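Local coordinates for probable spore coat polysaccharide biosynthesis protein E (Chromobacterium violaceum ATCC 12472, PDB 3G8R) that probably acts as an N-acylneuraminate-9-phosphate synthase of the NeuB family, its zinc-binding TIM barrel being followed by a SAF domain, at residues 274-279 with 309-314; 290-293 with 297-300; 325-330 with 336-341. All coordinates share one frame; numbering follows the deposited sequence.

Interaction 1 of 3, residues 274-279 with 309-314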
ATOM      1  N   SER A 274      19.465  21.741  -0.403  1.00 53.20           N
ATOM      2  CA  SER A 274      19.960  20.592  -1.151  1.00 51.92           C
ATOM      3  C   SER A 274      19.685  20.730  -2.639  1.00 50.91           C
ATOM      4  O   SER A 274      20.613  20.716  -3.451  1.00 51.98           O
ATOM      5  CB  SER A 274      19.331  19.300  -0.644  1.00 51.96           C
ATOM      6  OG  SER A 274      19.831  18.970   0.641  1.00 77.69           O
ATOM      7  N   LEU A 275      18.418  20.883  -3.000  1.00 48.90           N
ATOM      8  CA  LEU A 275      18.053  20.979  -4.401  1.00 46.91           C
ATOM      9  C   LEU A 275      18.726  22.141  -5.099  1.00 46.22           C
ATOM     10  O   LEU A 275      19.154  21.992  -6.232  1.00 46.89           O
ATOM     11  CB  LEU A 275      16.556  21.089  -4.564  1.00 46.24           C
ATOM     12  CG  LEU A 275      15.825  19.776  -4.321  1.00 35.35           C
ATOM     13  CD1 LEU A 275      14.337  20.044  -4.227  1.00 46.24           C
ATOM     14  CD2 LEU A 275      16.112  18.744  -5.429  1.00 46.81           C
ATOM     15  N   ARG A 276      18.828  23.294  -4.438  1.00 44.16           N
ATOM     16  CA  ARG A 276      19.512  24.391  -5.063  1.00 42.67           C
ATOM     17  C   ARG A 276      20.989  24.032  -5.303  1.00 40.90           C
ATOM     18  O   ARG A 276      21.550  24.356  -6.339  1.00 39.90           O
ATOM     19  CB  ARG A 276      19.387  25.650  -4.226  1.00 43.46           C
ATOM     20  CG  ARG A 276      20.003  26.857  -4.904  1.00 53.48           C
ATOM     21  CD  ARG A 276      19.657  28.158  -4.198  1.00 44.87           C
ATOM     22  NE  ARG A 276      20.338  29.270  -4.842  1.00 53.37           N
ATOM     23  CZ  ARG A 276      19.897  29.906  -5.929  1.00 46.11           C
ATOM     24  NH1 ARG A 276      20.604  30.915  -6.438  1.00 53.55           N
ATOM     25  NH2 ARG A 276      18.752  29.554  -6.507  1.00 53.44           N
ATOM     26  N   SER A 277      21.596  23.315  -4.357  1.00 40.21           N
ATOM     27  CA  SER A 277      23.031  23.077  -4.415  1.00 39.41           C
ATOM     28  C   SER A 277      23.418  22.169  -5.572  1.00 39.28           C
ATOM     29  O   SER A 277      24.600  21.865  -5.786  1.00 38.89           O
ATOM     30  CB  SER A 277      23.576  22.552  -3.079  1.00 38.72           C
ATOM     31  OG  SER A 277      23.217  21.216  -2.844  1.00 47.68           O
ATOM     32  N   LEU A 278      22.419  21.763  -6.338  1.00 39.70           N
ATOM     33  CA  LEU A 278      22.664  20.893  -7.489  1.00 39.88           C
ATOM     34  C   LEU A 278      22.153  21.500  -8.768  1.00 39.38           C
ATOM     35  O   LEU A 278      22.363  20.912  -9.832  1.00 41.13           O
ATOM     36  CB  LEU A 278      22.062  19.500  -7.291  1.00 40.00           C
ATOM     37  CG  LEU A 278      22.724  18.605  -6.230  1.00 40.37           C
ATOM     38  CD1 LEU A 278      21.703  17.674  -5.487  1.00 40.38           C
ATOM     39  CD2 LEU A 278      23.855  17.793  -6.837  1.00 40.15           C
ATOM     40  N   ARG A 279      21.509  22.664  -8.661  1.00 37.09           N
ATOM     41  CA  ARG A 279      20.942  23.380  -9.806  1.00 36.12           C
ATOM     42  C   ARG A 279      21.940  24.186 -10.636  1.00 35.00           C
ATOM     43  O   ARG A 279      23.013  24.562 -10.170  1.00 34.65           O
ATOM     44  CB  ARG A 279      19.851  24.345  -9.349  1.00 36.35           C
ATOM     45  CG  ARG A 279      18.734  23.681  -8.680  1.00 40.38           C
ATOM     46  CD  ARG A 279      17.509  24.482  -8.754  1.00 37.32           C
ATOM     47  NE  ARG A 279      16.413  23.543  -8.869  1.00 41.80           N
ATOM     48  CZ  ARG A 279      15.439  23.395  -7.981  1.00 38.75           C
ATOM     49  NH1 ARG A 279      15.392  24.171  -6.909  1.00 41.55           N
ATOM     50  NH2 ARG A 279      14.488  22.463  -8.192  1.00 43.04           N
ATOM     51  N   GLN A 309      21.577  33.923  -7.211  1.00 33.08           N
ATOM     52  CA  GLN A 309      21.862  33.923  -8.612  1.00 32.31           C
ATOM     53  C   GLN A 309      20.623  33.399  -9.268  1.00 31.37           C
ATOM     54  O   GLN A 309      19.906  32.574  -8.689  1.00 30.55           O
ATOM     55  CB  GLN A 309      22.996  32.965  -8.875  1.00 32.86           C
ATOM     56  CG  GLN A 309      23.330  32.794 -10.323  1.00 31.10           C
ATOM     57  CD  GLN A 309      24.619  32.057 -10.486  1.00 32.87           C
ATOM     58  OE1 GLN A 309      25.178  31.534  -9.513  1.00 30.38           O
ATOM     59  NE2 GLN A 309      25.109  32.004 -11.717  1.00 30.51           N
ATOM     60  N   LEU A 310      20.349  33.907 -10.459  1.00 31.25           N
ATOM     61  CA  LEU A 310      19.244  33.420 -11.227  1.00 31.36           C
ATOM     62  C   LEU A 310      19.689  32.025 -11.668  1.00 32.54           C
ATOM     63  O   LEU A 310      20.859  31.821 -12.009  1.00 32.84           O
ATOM     64  CB  LEU A 310      19.006  34.345 -12.419  1.00 30.91           C
ATOM     65  CG  LEU A 310      17.957  33.859 -13.422  1.00 44.09           C
ATOM     66  CD1 LEU A 310      16.623  34.349 -12.998  1.00 30.72           C
ATOM     67  CD2 LEU A 310      18.242  34.294 -14.836  1.00 30.49           C
ATOM     68  N   THR A 311      18.766  31.069 -11.600  1.00 32.92           N
ATOM     69  CA  THR A 311      19.011  29.677 -11.993  1.00 32.01           C
ATOM     70  C   THR A 311      18.275  29.343 -13.273  1.00 31.77           C
ATOM     71  O   THR A 311      17.349  30.038 -13.666  1.00 31.43           O
ATOM     72  CB  THR A 311      18.533  28.695 -10.922  1.00 31.44           C
ATOM     73  OG1 THR A 311      17.123  28.522 -11.034  1.00 45.18           O
ATOM     74  CG2 THR A 311      18.829  29.226  -9.559  1.00 45.47           C
ATOM     75  N   ALA A 312      18.678  28.245 -13.893  1.00 32.23           N
ATOM     76  CA  ALA A 312      18.167  27.809 -15.176  1.00 32.96           C
ATOM     77  C   ALA A 312      16.714  27.450 -15.034  1.00 35.37           C
ATOM     78  O   ALA A 312      15.916  27.635 -15.964  1.00 36.57           O
ATOM     79  CB  ALA A 312      18.951  26.621 -15.657  1.00 32.36           C
ATOM     80  N   ASN A 313      16.369  26.958 -13.852  1.00 36.22           N
ATOM     81  CA  ASN A 313      14.984  26.704 -13.507  1.00 37.56           C
ATOM     82  C   ASN A 313      14.054  27.909 -13.627  1.00 37.82           C
ATOM     83  O   ASN A 313      12.860  27.794 -13.380  1.00 37.79           O
ATOM     84  CB  ASN A 313      14.921  26.104 -12.120  1.00 38.95           C
ATOM     85  CG  ASN A 313      15.659  24.795 -12.044  1.00 56.20           C
ATOM     86  OD1 ASN A 313      16.875  24.732 -12.305  1.00 41.17           O
ATOM     87  ND2 ASN A 313      14.934  23.727 -11.713  1.00 40.32           N
ATOM     88  N   GLU A 314      14.610  29.060 -14.004  1.00 38.55           N
ATOM     89  CA  GLU A 314      13.850  30.301 -14.106  1.00 38.98           C
ATOM     90  C   GLU A 314      14.031  30.945 -15.481  1.00 38.33           C
ATOM     91  O   GLU A 314      13.481  32.017 -15.744  1.00 37.62           O
ATOM     92  CB  GLU A 314      14.248  31.274 -13.000  1.00 39.42           C
ATOM     93  CG  GLU A 314      14.215  30.673 -11.607  1.00 54.70           C
ATOM     94  CD  GLU A 314      15.004  31.505 -10.588  1.00 41.57           C
ATOM     95  OE1 GLU A 314      14.418  32.497 -10.090  1.00 55.43           O
ATOM     96  OE2 GLU A 314      16.192  31.184 -10.281  1.00 54.67           O
TER
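Arg276, at the end of helix 269-276, reaches across to the backbone of Gln309 and the methyl of Thr311. CG sits anti to the backbone N (chi1 -175°) and the chain stays extended to NE, so CB, CG and CD act as a straight arm and the guanidinium does the touching. Arg276 CZ lies equally far, 3.8 Å, from Gln309 O and Thr311 CG2, which marks the fork between the two partners. On one branch, Arg276 NH1 donates to Gln309 O at 2.9 Å in a nearly straight bond (168°). That oxygen lies in the guanidinium plane, and NH1 in turn lies in the carbonyl plane, on a lone pair. NH1 is also bonded to Val306 O, so two backbone carbonyls fix the rotation of the group. On the other branch, Arg276 NH2 approaches Thr311 CG2 obliquely at 3.1 Å, a close contact of nitrogen with methyl carbon and not a hydrogen bond. Glu314 OE2 holds Thr311 from within its own segment, accepting from both Thr311 N and Thr311 OG1.

Arg279 meets Asn313 differently: the side chains cross at about a right angle, with the guanidinium and amide planes 61° apart. Arg279 NE and Asn313 ND2 are 3.2 Å apart, yet both are donors; their closeness is explained by a shared acceptor, Cys120 O of the second subunit, where ND2 also reaches Thr123 OG1. Docking just past strand 114-117 of the partner's barrel is consistent with the domain-swapped dimer of NeuB-type sialic acid synthases.

Interaction 2 of 3, residues 290-293 with 297-300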
ATOM      1  N   ALA A 290      23.570  47.955 -18.854  1.00 43.68           N
ATOM      2  CA  ALA A 290      22.294  48.306 -18.265  1.00 44.66           C
ATOM      3  C   ALA A 290      21.247  48.361 -19.373  1.00 45.26           C
ATOM      4  O   ALA A 290      21.524  48.802 -20.485  1.00 44.76           O
ATOM      5  CB  ALA A 290      22.392  49.636 -17.539  1.00 44.99           C
ATOM      6  N   GLY A 291      20.051  47.870 -19.085  1.00 46.35           N
ATOM      7  CA  GLY A 291      19.000  47.871 -20.088  1.00 46.92           C
ATOM      8  C   GLY A 291      19.250  46.990 -21.309  1.00 46.72           C
ATOM      9  O   GLY A 291      18.451  47.028 -22.240  1.00 46.92           O
ATOM     10  N   GLU A 292      20.348  46.224 -21.322  1.00 46.01           N
ATOM     11  CA  GLU A 292      20.505  45.133 -22.287  1.00 46.12           C
ATOM     12  C   GLU A 292      19.596  43.990 -21.894  1.00 45.67           C
ATOM     13  O   GLU A 292      19.477  43.654 -20.709  1.00 45.28           O
ATOM     14  CB  GLU A 292      21.934  44.598 -22.344  1.00 46.89           C
ATOM     15  CG  GLU A 292      22.857  45.306 -23.328  1.00 57.16           C
ATOM     16  CD  GLU A 292      23.946  44.382 -23.902  1.00 48.50           C
ATOM     17  OE1 GLU A 292      25.149  44.698 -23.697  1.00 57.41           O
ATOM     18  OE2 GLU A 292      23.607  43.354 -24.556  1.00 56.73           O
ATOM     19  N   ALA A 293      18.949  43.394 -22.888  1.00 45.43           N
ATOM     20  CA  ALA A 293      18.160  42.190 -22.639  1.00 44.99           C
ATOM     21  C   ALA A 293      19.071  40.967 -22.595  1.00 43.50           C
ATOM     22  O   ALA A 293      20.082  40.896 -23.295  1.00 43.40           O
ATOM     23  CB  ALA A 293      17.060  42.005 -23.696  1.00 45.40           C
ATOM     24  N   ASP A 297      22.762  34.149 -26.493  1.00 44.88           N
ATOM     25  CA  ASP A 297      24.129  34.636 -26.574  1.00 45.16           C
ATOM     26  C   ASP A 297      24.154  35.583 -25.399  1.00 44.01           C
ATOM     27  O   ASP A 297      23.121  36.135 -25.072  1.00 45.64           O
ATOM     28  CB  ASP A 297      24.355  35.399 -27.868  1.00 46.75           C
ATOM     29  CG  ASP A 297      23.434  34.929 -29.004  1.00 64.99           C
ATOM     30  OD1 ASP A 297      23.680  33.849 -29.604  1.00 48.43           O
ATOM     31  OD2 ASP A 297      22.459  35.652 -29.302  1.00 47.97           O
ATOM     32  N   ASN A 298      25.280  35.740 -24.730  1.00 41.05           N
ATOM     33  CA  ASN A 298      25.347  36.539 -23.478  1.00 38.81           C
ATOM     34  C   ASN A 298      25.112  35.834 -22.124  1.00 37.71           C
ATOM     35  O   ASN A 298      25.732  36.249 -21.137  1.00 37.92           O
ATOM     36  CB  ASN A 298      24.691  37.954 -23.583  1.00 37.87           C
ATOM     37  CG  ASN A 298      23.282  38.027 -23.031  1.00 36.92           C
ATOM     38  OD1 ASN A 298      22.706  37.026 -22.637  1.00 37.84           O
ATOM     39  ND2 ASN A 298      22.708  39.234 -23.025  1.00 37.75           N
ATOM     40  N   VAL A 299      24.261  34.795 -22.068  1.00 35.97           N
ATOM     41  CA  VAL A 299      24.216  33.904 -20.891  1.00 34.46           C
ATOM     42  C   VAL A 299      24.525  32.444 -21.209  1.00 34.06           C
ATOM     43  O   VAL A 299      24.330  31.988 -22.324  1.00 34.58           O
ATOM     44  CB  VAL A 299      22.848  33.827 -20.227  1.00 34.31           C
ATOM     45  CG1 VAL A 299      22.290  35.181 -19.927  1.00 32.96           C
ATOM     46  CG2 VAL A 299      21.903  33.015 -21.108  1.00 33.20           C
ATOM     47  N   SER A 300      24.944  31.712 -20.183  1.00 33.26           N
ATOM     48  CA  SER A 300      25.111  30.278 -20.232  1.00 32.59           C
ATOM     49  C   SER A 300      24.713  29.655 -18.883  1.00 31.27           C
ATOM     50  O   SER A 300      24.587  30.334 -17.874  1.00 30.78           O
ATOM     51  CB  SER A 300      26.563  29.930 -20.581  1.00 33.40           C
ATOM     52  OG  SER A 300      27.451  30.166 -19.489  1.00 49.27           O
TER
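Ala293 and Asn298 meet through one backbone carbonyl and one side-chain amide, at the turn leading into strand 299-302. Both segments belong to the SAF domain, a small beta-clip fold in which long loops link short strands, and this contact closes one of those loops over only three intervening residues. The closest CA atoms, those of Ala293 and Asn298, are still 9.2 Å apart, which shows that a side chain must span the gap.

The first segment begins at Ala290, on the exposed outer part of the loop. Gly291 follows with positive phi (65°), a backbone shape that favours glycine and turns the chain; it and Glu292 are backbone-bonded to Ala323, at the end of strand 321-323. Glu292 has its CB directed toward the other segment, but its carboxylate is engaged elsewhere: OE1 accepts from Ala289 N. The other oxygen, Glu292 OE2, comes no nearer than 4.5 Å to Asn298 ND2, a distance that supports proximity and not a bond. Ala293 then presents its carbonyl oxygen across the loop, while its methyl takes no part.

From the second segment, Asn298 supplies the answering group. Its own backbone has positive phi (90°), and its main chain pairs with Thr285 as the strand begins; Ser300 continues the ladder with Phe283. The amide is buried and rests against Val288. Its two ends work separately, OD1 accepting from Thr295 N inside the turn while ND2 faces Ala293. The bond across the loop is weak: Asn298 ND2 donates to Ala293 O at 3.1 Å, with an N-H...O angle of only 130°.

Interaction 3 of 3, residues 325-330 with 336-341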
ATOM      1  N   THR A 325      21.314  46.942 -13.925  1.00 42.18           N
ATOM      2  CA  THR A 325      22.704  47.408 -13.759  1.00 42.06           C
ATOM      3  C   THR A 325      23.629  46.488 -14.592  1.00 41.90           C
ATOM      4  O   THR A 325      23.280  45.340 -14.839  1.00 42.31           O
ATOM      5  CB  THR A 325      23.136  47.397 -12.248  1.00 42.71           C
ATOM      6  OG1 THR A 325      22.755  46.152 -11.630  1.00 50.73           O
ATOM      7  CG2 THR A 325      22.488  48.555 -11.458  1.00 50.26           C
ATOM      8  N   PRO A 326      24.812  46.972 -15.022  1.00 41.18           N
ATOM      9  CA  PRO A 326      25.611  46.148 -15.933  1.00 40.38           C
ATOM     10  C   PRO A 326      26.227  44.902 -15.297  1.00 39.78           C
ATOM     11  O   PRO A 326      26.705  44.947 -14.171  1.00 39.82           O
ATOM     12  CB  PRO A 326      26.713  47.108 -16.396  1.00 40.73           C
ATOM     13  CG  PRO A 326      26.845  48.083 -15.295  1.00 39.81           C
ATOM     14  CD  PRO A 326      25.462  48.268 -14.747  1.00 40.98           C
ATOM     15  N   ILE A 327      26.211  43.797 -16.038  1.00 38.86           N
ATOM     16  CA  ILE A 327      26.736  42.535 -15.560  1.00 37.30           C
ATOM     17  C   ILE A 327      28.093  42.263 -16.194  1.00 36.64           C
ATOM     18  O   ILE A 327      28.211  42.266 -17.415  1.00 37.88           O
ATOM     19  CB  ILE A 327      25.804  41.347 -15.918  1.00 36.83           C
ATOM     20  CG1 ILE A 327      24.320  41.760 -15.947  1.00 36.42           C
ATOM     21  CG2 ILE A 327      26.094  40.112 -14.980  1.00 36.77           C
ATOM     22  CD1 ILE A 327      23.455  41.238 -14.821  1.00 35.36           C
ATOM     23  N   ALA A 328      29.112  41.999 -15.384  1.00 35.21           N
ATOM     24  CA  ALA A 328      30.424  41.686 -15.939  1.00 35.21           C
ATOM     25  C   ALA A 328      30.391  40.335 -16.634  1.00 35.31           C
ATOM     26  O   ALA A 328      29.630  39.462 -16.250  1.00 34.79           O
ATOM     27  CB  ALA A 328      31.453  41.676 -14.860  1.00 35.41           C
ATOM     28  N   ALA A 329      31.220  40.149 -17.650  1.00 36.44           N
ATOM     29  CA  ALA A 329      31.326  38.823 -18.263  1.00 37.54           C
ATOM     30  C   ALA A 329      31.788  37.762 -17.265  1.00 39.35           C
ATOM     31  O   ALA A 329      32.565  38.050 -16.329  1.00 39.92           O
ATOM     32  CB  ALA A 329      32.229  38.848 -19.450  1.00 37.28           C
ATOM     33  N   ASP A 330      31.277  36.541 -17.480  1.00 40.02           N
ATOM     34  CA  ASP A 330      31.538  35.342 -16.652  1.00 39.04           C
ATOM     35  C   ASP A 330      31.019  35.498 -15.216  1.00 36.09           C
ATOM     36  O   ASP A 330      31.259  34.681 -14.337  1.00 35.19           O
ATOM     37  CB  ASP A 330      33.014  34.902 -16.755  1.00 41.25           C
ATOM     38  CG  ASP A 330      33.375  34.335 -18.150  1.00 64.10           C
ATOM     39  OD1 ASP A 330      34.563  34.383 -18.529  1.00 43.36           O
ATOM     40  OD2 ASP A 330      32.486  33.836 -18.884  1.00 43.44           O
ATOM     41  N   ALA A 336      18.335  39.862  -8.251  1.00 49.96           N
ATOM     42  CA  ALA A 336      17.977  41.190  -7.754  1.00 51.44           C
ATOM     43  C   ALA A 336      18.394  42.297  -8.741  1.00 52.61           C
ATOM     44  O   ALA A 336      18.008  43.459  -8.578  1.00 53.34           O
ATOM     45  CB  ALA A 336      18.578  41.429  -6.374  1.00 51.53           C
ATOM     46  N   ASP A 337      19.160  41.937  -9.771  1.00 52.51           N
ATOM     47  CA  ASP A 337      19.668  42.924 -10.725  1.00 51.89           C
ATOM     48  C   ASP A 337      18.885  42.956 -12.032  1.00 51.90           C
ATOM     49  O   ASP A 337      19.396  43.422 -13.057  1.00 52.00           O
ATOM     50  CB  ASP A 337      21.145  42.657 -11.027  1.00 51.61           C
ATOM     51  CG  ASP A 337      22.054  42.879  -9.814  1.00 73.37           C
ATOM     52  OD1 ASP A 337      21.553  43.204  -8.702  1.00 51.45           O
ATOM     53  OD2 ASP A 337      23.289  42.724  -9.985  1.00 51.64           O
ATOM     54  N   LEU A 338      17.658  42.454 -12.030  1.00 51.92           N
ATOM     55  CA  LEU A 338      16.968  42.377 -13.296  1.00 52.65           C
ATOM     56  C   LEU A 338      15.561  42.898 -13.228  1.00 55.11           C
ATOM     57  O   LEU A 338      14.800  42.586 -12.301  1.00 55.62           O
ATOM     58  CB  LEU A 338      16.964  40.955 -13.846  1.00 51.67           C
ATOM     59  CG  LEU A 338      18.227  40.093 -13.771  1.00 49.08           C
ATOM     60  CD1 LEU A 338      17.784  38.659 -13.894  1.00 51.24           C
ATOM     61  CD2 LEU A 338      19.250  40.427 -14.816  1.00 50.56           C
ATOM     62  N   GLU A 339      15.227  43.698 -14.236  1.00 56.87           N
ATOM     63  CA  GLU A 339      13.875  44.184 -14.432  1.00 58.62           C
ATOM     64  C   GLU A 339      13.168  43.339 -15.501  1.00 59.11           C
ATOM     65  O   GLU A 339      13.729  43.054 -16.563  1.00 58.68           O
ATOM     66  CB  GLU A 339      13.868  45.684 -14.769  1.00 59.44           C
ATOM     67  CG  GLU A 339      12.596  46.394 -14.319  1.00 90.20           C
ATOM     68  CD  GLU A 339      12.796  47.869 -13.999  1.00 61.34           C
ATOM     69  OE1 GLU A 339      11.777  48.586 -13.876  1.00 90.58           O
ATOM     70  OE2 GLU A 339      13.958  48.324 -13.866  1.00 90.64           O
ATOM     71  N   PRO A 340      11.945  42.910 -15.201  1.00 60.23           N
ATOM     72  CA  PRO A 340      11.197  42.034 -16.072  1.00 61.53           C
ATOM     73  C   PRO A 340      10.594  42.749 -17.280  1.00 62.65           C
ATOM     74  O   PRO A 340      10.339  43.948 -17.238  1.00 62.59           O
ATOM     75  CB  PRO A 340      10.092  41.513 -15.155  1.00 61.62           C
ATOM     76  CG  PRO A 340      10.607  41.751 -13.757  1.00 75.20           C
ATOM     77  CD  PRO A 340      11.293  43.049 -13.893  1.00 60.73           C
ATOM     78  N   VAL A 341      10.354  41.996 -18.348  1.00 63.50           N
ATOM     79  CA  VAL A 341       9.939  42.586 -19.612  1.00 63.47           C
ATOM     80  C   VAL A 341       8.628  41.983 -20.102  1.00 63.66           C
ATOM     81  O   VAL A 341       7.635  42.699 -20.203  1.00 63.58           O
ATOM     82  CB  VAL A 341      11.062  42.475 -20.659  1.00 62.91           C
ATOM     83  CG1 VAL A 341      10.547  42.747 -22.059  1.00 67.51           C
ATOM     84  CG2 VAL A 341      12.143  43.459 -20.319  1.00 67.39           C
TER
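A chi1 of 47° sets Thr325 OG1 between its backbone N and carbonyl carbon, and a chi1 of -66° puts Asp337 CG anti to its own carbonyl carbon, which brings the hydroxyl and the carboxylate alongside each other. The two side chains cross at a slant. Thr325 OG1 stays 3.8 Å from Asp337 OD2, too long for a hydrogen bond, and it lies as close to the carboxylate carbon CG as to that oxygen. The touch is therefore van der Waals in kind.

The backbones are joined next door: strands 321-323 and 338-340 form an antiparallel two-stranded ladder of the SAF domain, and Asp337 bonds Lys324 through the main chain just where the long connection between the strands leaves it. Inward of the polar pair, the buried side chains of Ile327 and Leu338 meet by their terminal methyls, Ile327 CD1 lying 4.3 Å from Leu338 CD2. Each is also packed against other parts of the domain core. Ile327 rests on Val288, to which its backbone is also bonded, and Leu338 is packed against Tyr321, Leu294 and Val333.

Leaving the barrel, the chain runs along helix 269-276 into the SAF domain, and interaction 1 closes a loop from there to 309-314, across the pair of strands 281-284 and 299-302. Interaction 2 is nested inside that loop, closing the short turn before strand 299-302. Interaction 3 follows in series, closing the connection between strands 321-323 and 338-340. Though separate in sequence, interactions 2 and 3 are neighbours in space, their centres about 7 Å apart and Ala290 N lying 4.1 Å from Pro326 CB. Interaction 1, which meets the second subunit, touches neither: its centre is about 17 Å from that of interaction 3, although their nearest atoms are about 4 Å apart.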